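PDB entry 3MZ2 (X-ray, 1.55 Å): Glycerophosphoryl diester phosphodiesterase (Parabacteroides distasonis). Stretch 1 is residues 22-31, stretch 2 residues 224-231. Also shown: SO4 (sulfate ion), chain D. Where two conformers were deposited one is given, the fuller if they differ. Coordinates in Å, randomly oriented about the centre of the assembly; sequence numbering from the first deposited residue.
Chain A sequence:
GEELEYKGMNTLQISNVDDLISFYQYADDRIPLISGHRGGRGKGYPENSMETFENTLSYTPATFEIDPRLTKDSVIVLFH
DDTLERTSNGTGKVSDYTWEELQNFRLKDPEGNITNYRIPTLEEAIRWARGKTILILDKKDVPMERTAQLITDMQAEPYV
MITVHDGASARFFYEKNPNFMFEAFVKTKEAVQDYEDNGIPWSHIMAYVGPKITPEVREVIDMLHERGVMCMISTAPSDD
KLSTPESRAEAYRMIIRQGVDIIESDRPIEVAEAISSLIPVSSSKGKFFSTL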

# COMPACT_ATOMS: atom_id res chain seq x y z
N SER A 22 -23.90 13.92 -9.97
CA SER A 22 -25.30 13.56 -9.93
C SER A 22 -25.52 12.06 -9.85
O SER A 22 -26.35 11.57 -9.05
N PHE A 23 -24.79 11.33 -10.69
CA PHE A 23 -24.87 9.87 -10.76
C PHE A 23 -24.69 9.27 -9.36
O PHE A 23 -25.43 8.39 -8.95
N TYR A 24 -23.73 9.83 -8.63
CA TYR A 24 -23.37 9.33 -7.30
C TYR A 24 -24.08 10.07 -6.13
O TYR A 24 -23.75 9.79 -4.98
N GLN A 25 -25.02 10.96 -6.41
CA GLN A 25 -25.83 11.57 -5.34
C GLN A 25 -26.89 10.56 -4.93
O GLN A 25 -27.78 10.16 -5.74
N TYR A 26 -26.82 10.14 -3.68
CA TYR A 26 -27.82 9.23 -3.13
C TYR A 26 -29.22 9.77 -3.35
O TYR A 26 -29.51 10.96 -3.17
N ALA A 27 -30.09 8.86 -3.78
CA ALA A 27 -31.51 9.13 -3.89
C ALA A 27 -32.25 7.89 -3.41
O ALA A 27 -31.76 6.77 -3.57
N ASP A 28 -33.46 8.08 -2.87
CA ASP A 28 -34.17 6.91 -2.35
C ASP A 28 -34.56 5.94 -3.50
O ASP A 28 -34.50 4.70 -3.26
N ASP A 29 -34.80 6.43 -4.72
CA ASP A 29 -35.11 5.54 -5.85
C ASP A 29 -33.91 5.10 -6.68
O ASP A 29 -34.04 4.70 -7.84
N ARG A 30 -32.72 5.18 -6.09
CA ARG A 30 -31.52 4.80 -6.81
C ARG A 30 -31.56 3.37 -7.35
O ARG A 30 -32.26 2.50 -6.80
N ILE A 31 -30.82 3.16 -8.44
CA ILE A 31 -30.64 1.84 -9.06
C ILE A 31 -29.42 1.18 -8.41
O ILE A 31 -28.35 1.80 -8.34
N LEU A 224 -24.14 8.31 6.02
CA LEU A 224 -23.65 8.64 4.69
C LEU A 224 -24.82 8.92 3.72
O LEU A 224 -24.79 9.86 2.95
N HIS A 225 -25.88 8.12 3.82
CA HIS A 225 -27.08 8.44 3.02
C HIS A 225 -27.63 9.82 3.34
O HIS A 225 -28.04 10.52 2.40
N GLU A 226 -27.60 10.25 4.62
CA GLU A 226 -28.07 11.59 5.06
C GLU A 226 -27.26 12.68 4.38
O GLU A 226 -27.77 13.76 4.10
N ARG A 227 -25.99 12.39 4.15
CA ARG A 227 -25.05 13.29 3.47
C ARG A 227 -25.05 13.17 1.95
O ARG A 227 -24.23 13.79 1.28
N GLY A 228 -25.97 12.37 1.39
CA GLY A 228 -26.06 12.19 -0.06
C GLY A 228 -25.08 11.22 -0.68
O GLY A 228 -24.86 11.22 -1.90
N VAL A 229 -24.50 10.37 0.17
CA VAL A 229 -23.41 9.50 -0.26
C VAL A 229 -23.87 8.04 -0.47
O VAL A 229 -24.46 7.46 0.43
N MSE A 230 -23.59 7.49 -1.64
CA MSE A 230 -23.83 6.07 -1.92
C MSE A 230 -22.74 5.22 -1.32
O MSE A 230 -21.58 5.63 -1.31
N CYS A 231 -23.13 4.02 -0.88
CA CYS A 231 -22.28 3.11 -0.12
C CYS A 231 -22.08 1.75 -0.81
O CYS A 231 -23.04 1.13 -1.32

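Two segments about 195 residues apart in sequence meet here, each leaving the end of a helix. Together they bury 474 Å² of surface. The backbones come closest at Y26 and G228, whose CA atoms are 4.6 Å apart.

The aromatic contact pairs Y26 with H225. Y26 points toward the second stretch, with chi1 t (177°) and chi2 81°. The CA-to-CB bond of H225 points sideways to the first stretch, with chi1 m (-76°). The two rings form a face-to-face stack, with centroids 3.8 Å apart and planes tilted by 14°. The closest atoms are Y26 CD1 and H225 CD2, at 3.4 Å. H225 CB also lies over the face of the Y26 ring, 4.0 Å from its centroid, as a CH-pi contact. The Y26 ring thus faces both the imidazole and H225 CB. R30 comes up to the same imidazole, with R30 NH2 3.9 Å from H225 CE1.

The apolar contacts centre on M230, a selenomethionine, which has the largest area covered by the other stretch. Its CA-to-CB bond points sideways, and its rotamer is m, t, p. Its contacts run from F23 to I31. M230 CG sits at the edge of the Y26 ring, 4.2 Å from Y26 CB. M230 SE lies 3.7 Å from F23 O and 4.2 Å from Y24 CD1. Y24 is sideways, with chi1 m, and meets the selenium obliquely. M230 CE reaches R30 CG at 4.0 Å and I31 O at 4.2 Å. R30 points toward the second stretch, with chi1 p and chi2 m, and its aliphatic part meets the methyl group. F23 and I31 direct their CA-to-CB bonds away and contribute mainly through their carbonyl oxygens.

One direct hydrogen bond joins the backbones. Y26 N donates to G228 O at 2.9 Å and is nearly straight, at 172°. Q25 CA adds a CA-H...O contact to the same G228 O at 3.6 Å. G228 has a positive phi of 81°, a value that favours glycine. The end of Q25 also comes close to G228, although its CA-to-CB bond points away.

Water 1 makes a second polar link. It donates to Y24 O at 2.6 Å and accepts from M230 N at 2.8 Å, so it bridges two backbones that do not bond directly at this point.

Other polar groups hold the side chains within their own stretch. Y26 OH donates to D28 OD1 at 2.8 Å, which ties down the far end of the stacked ring. R30 NH1 donates to D28 O at 3.1 Å, within the type I turn from A27 to R30.

A sulfate ion, probably from the crystallisation liquor, lies outside this packing. R227, whose CA-to-CB bond points away, binds it through two hydrogen bonds: NH1 to sulfate O2 at 3.1 Å and NH2 to sulfate O4 at 2.7 Å. E226 OE1 approaches sulfate O2 at 2.8 Å.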

# COMPACT_ATOMS: atom_id res chain seq x y z
CB SER A 22 -26.01 14.07 -11.17
OG SER A 22 -27.41 13.94 -11.03
CB PHE A 23 -23.81 9.32 -11.76
CG PHE A 23 -23.81 7.79 -11.92
CD1 PHE A 23 -24.82 7.14 -12.63
CD2 PHE A 23 -22.82 7.02 -11.35
CE1 PHE A 23 -24.79 5.77 -12.80
CE2 PHE A 23 -22.80 5.65 -11.50
CZ PHE A 23 -23.79 5.03 -12.23
CB TYR A 24 -21.84 9.35 -7.08
CG TYR A 24 -21.19 8.15 -7.77
CD1 TYR A 24 -21.53 6.86 -7.39
CD2 TYR A 24 -20.24 8.32 -8.77
CE1 TYR A 24 -20.99 5.76 -8.00
CE2 TYR A 24 -19.69 7.23 -9.38
CZ TYR A 24 -20.03 5.94 -8.97
OH TYR A 24 -19.49 4.83 -9.63
CB GLN A 25 -26.50 12.89 -5.78
CG GLN A 25 -27.36 13.57 -4.69
CD GLN A 25 -26.53 14.12 -3.50
OE1 GLN A 25 -25.30 14.05 -3.49
NE2 GLN A 25 -27.22 14.69 -2.50
CB TYR A 26 -27.56 8.91 -1.64
CG TYR A 26 -28.63 8.02 -1.05
CD1 TYR A 26 -28.59 6.64 -1.25
CD2 TYR A 26 -29.70 8.56 -0.36
CE1 TYR A 26 -29.59 5.82 -0.76
CE2 TYR A 26 -30.67 7.74 0.17
CZ TYR A 26 -30.61 6.38 -0.03
OH TYR A 26 -31.60 5.55 0.47
CB ALA A 27 -31.86 9.43 -5.34
CB ASP A 28 -35.37 7.28 -1.44
CG ASP A 28 -34.97 7.59 0.01
OD1 ASP A 28 -34.05 6.97 0.60
OD2 ASP A 28 -35.62 8.47 0.59
CB ASP A 29 -36.15 6.19 -6.77
CG ASP A 29 -35.61 7.35 -7.58
OD1 ASP A 29 -34.48 7.83 -7.32
OD2 ASP A 29 -36.35 7.80 -8.49
CB ARG A 30 -30.27 5.00 -5.93
CG ARG A 30 -29.92 3.91 -4.93
CD ARG A 30 -31.08 3.59 -3.91
NE ARG A 30 -30.58 3.02 -2.65
CZ ARG A 30 -31.33 2.70 -1.57
NH1 ARG A 30 -32.66 2.85 -1.55
NH2 ARG A 30 -30.73 2.21 -0.48
CB ILE A 31 -30.41 2.00 -10.58
CG1 ILE A 31 -31.71 2.50 -11.22
CG2 ILE A 31 -29.95 0.68 -11.26
CD1 ILE A 31 -31.54 2.83 -12.65
CB LEU A 224 -22.73 7.54 4.15
CG LEU A 224 -21.35 7.51 4.82
CD1 LEU A 224 -20.62 6.22 4.44
CD2 LEU A 224 -20.55 8.79 4.50
CB HIS A 225 -28.19 7.36 3.23
CG HIS A 225 -27.93 6.08 2.51
ND1 HIS A 225 -28.66 4.91 2.73
CD2 HIS A 225 -27.00 5.77 1.60
CE1 HIS A 225 -28.18 3.97 1.93
NE2 HIS A 225 -27.18 4.47 1.23
CB GLU A 226 -27.93 11.74 6.59
CG GLU A 226 -28.99 10.99 7.40
CD GLU A 226 -28.71 11.02 8.92
OE1 GLU A 226 -27.54 11.21 9.33
OE2 GLU A 226 -29.67 10.85 9.71
CB ARG A 227 -23.65 13.07 4.01
CG ARG A 227 -23.47 13.47 5.46
CD ARG A 227 -22.32 12.66 6.13
NE ARG A 227 -21.97 13.22 7.42
CZ ARG A 227 -22.66 13.05 8.54
NH1 ARG A 227 -23.78 12.32 8.55
NH2 ARG A 227 -22.26 13.63 9.67
CB VAL A 229 -22.26 9.56 0.76
CG1 VAL A 229 -21.11 8.55 0.49
CG2 VAL A 229 -21.70 10.99 0.78
CB MSE A 230 -23.88 5.81 -3.41
CG MSE A 230 -25.13 6.39 -3.96
SE MSE A 230 -25.45 6.32 -5.85
CE MSE A 230 -26.10 4.49 -6.02
CB CYS A 231 -22.85 2.96 1.31
SG CYS A 231 -22.94 4.49 2.22
S SO4 D . -24.78 12.25 12.30
O1 SO4 D . -24.34 11.15 13.16
O2 SO4 D . -25.42 11.76 11.07
O3 SO4 D . -25.76 13.05 13.04
O4 SO4 D . -23.61 13.06 11.97
O HOH W 1 -21.86 8.68 -3.56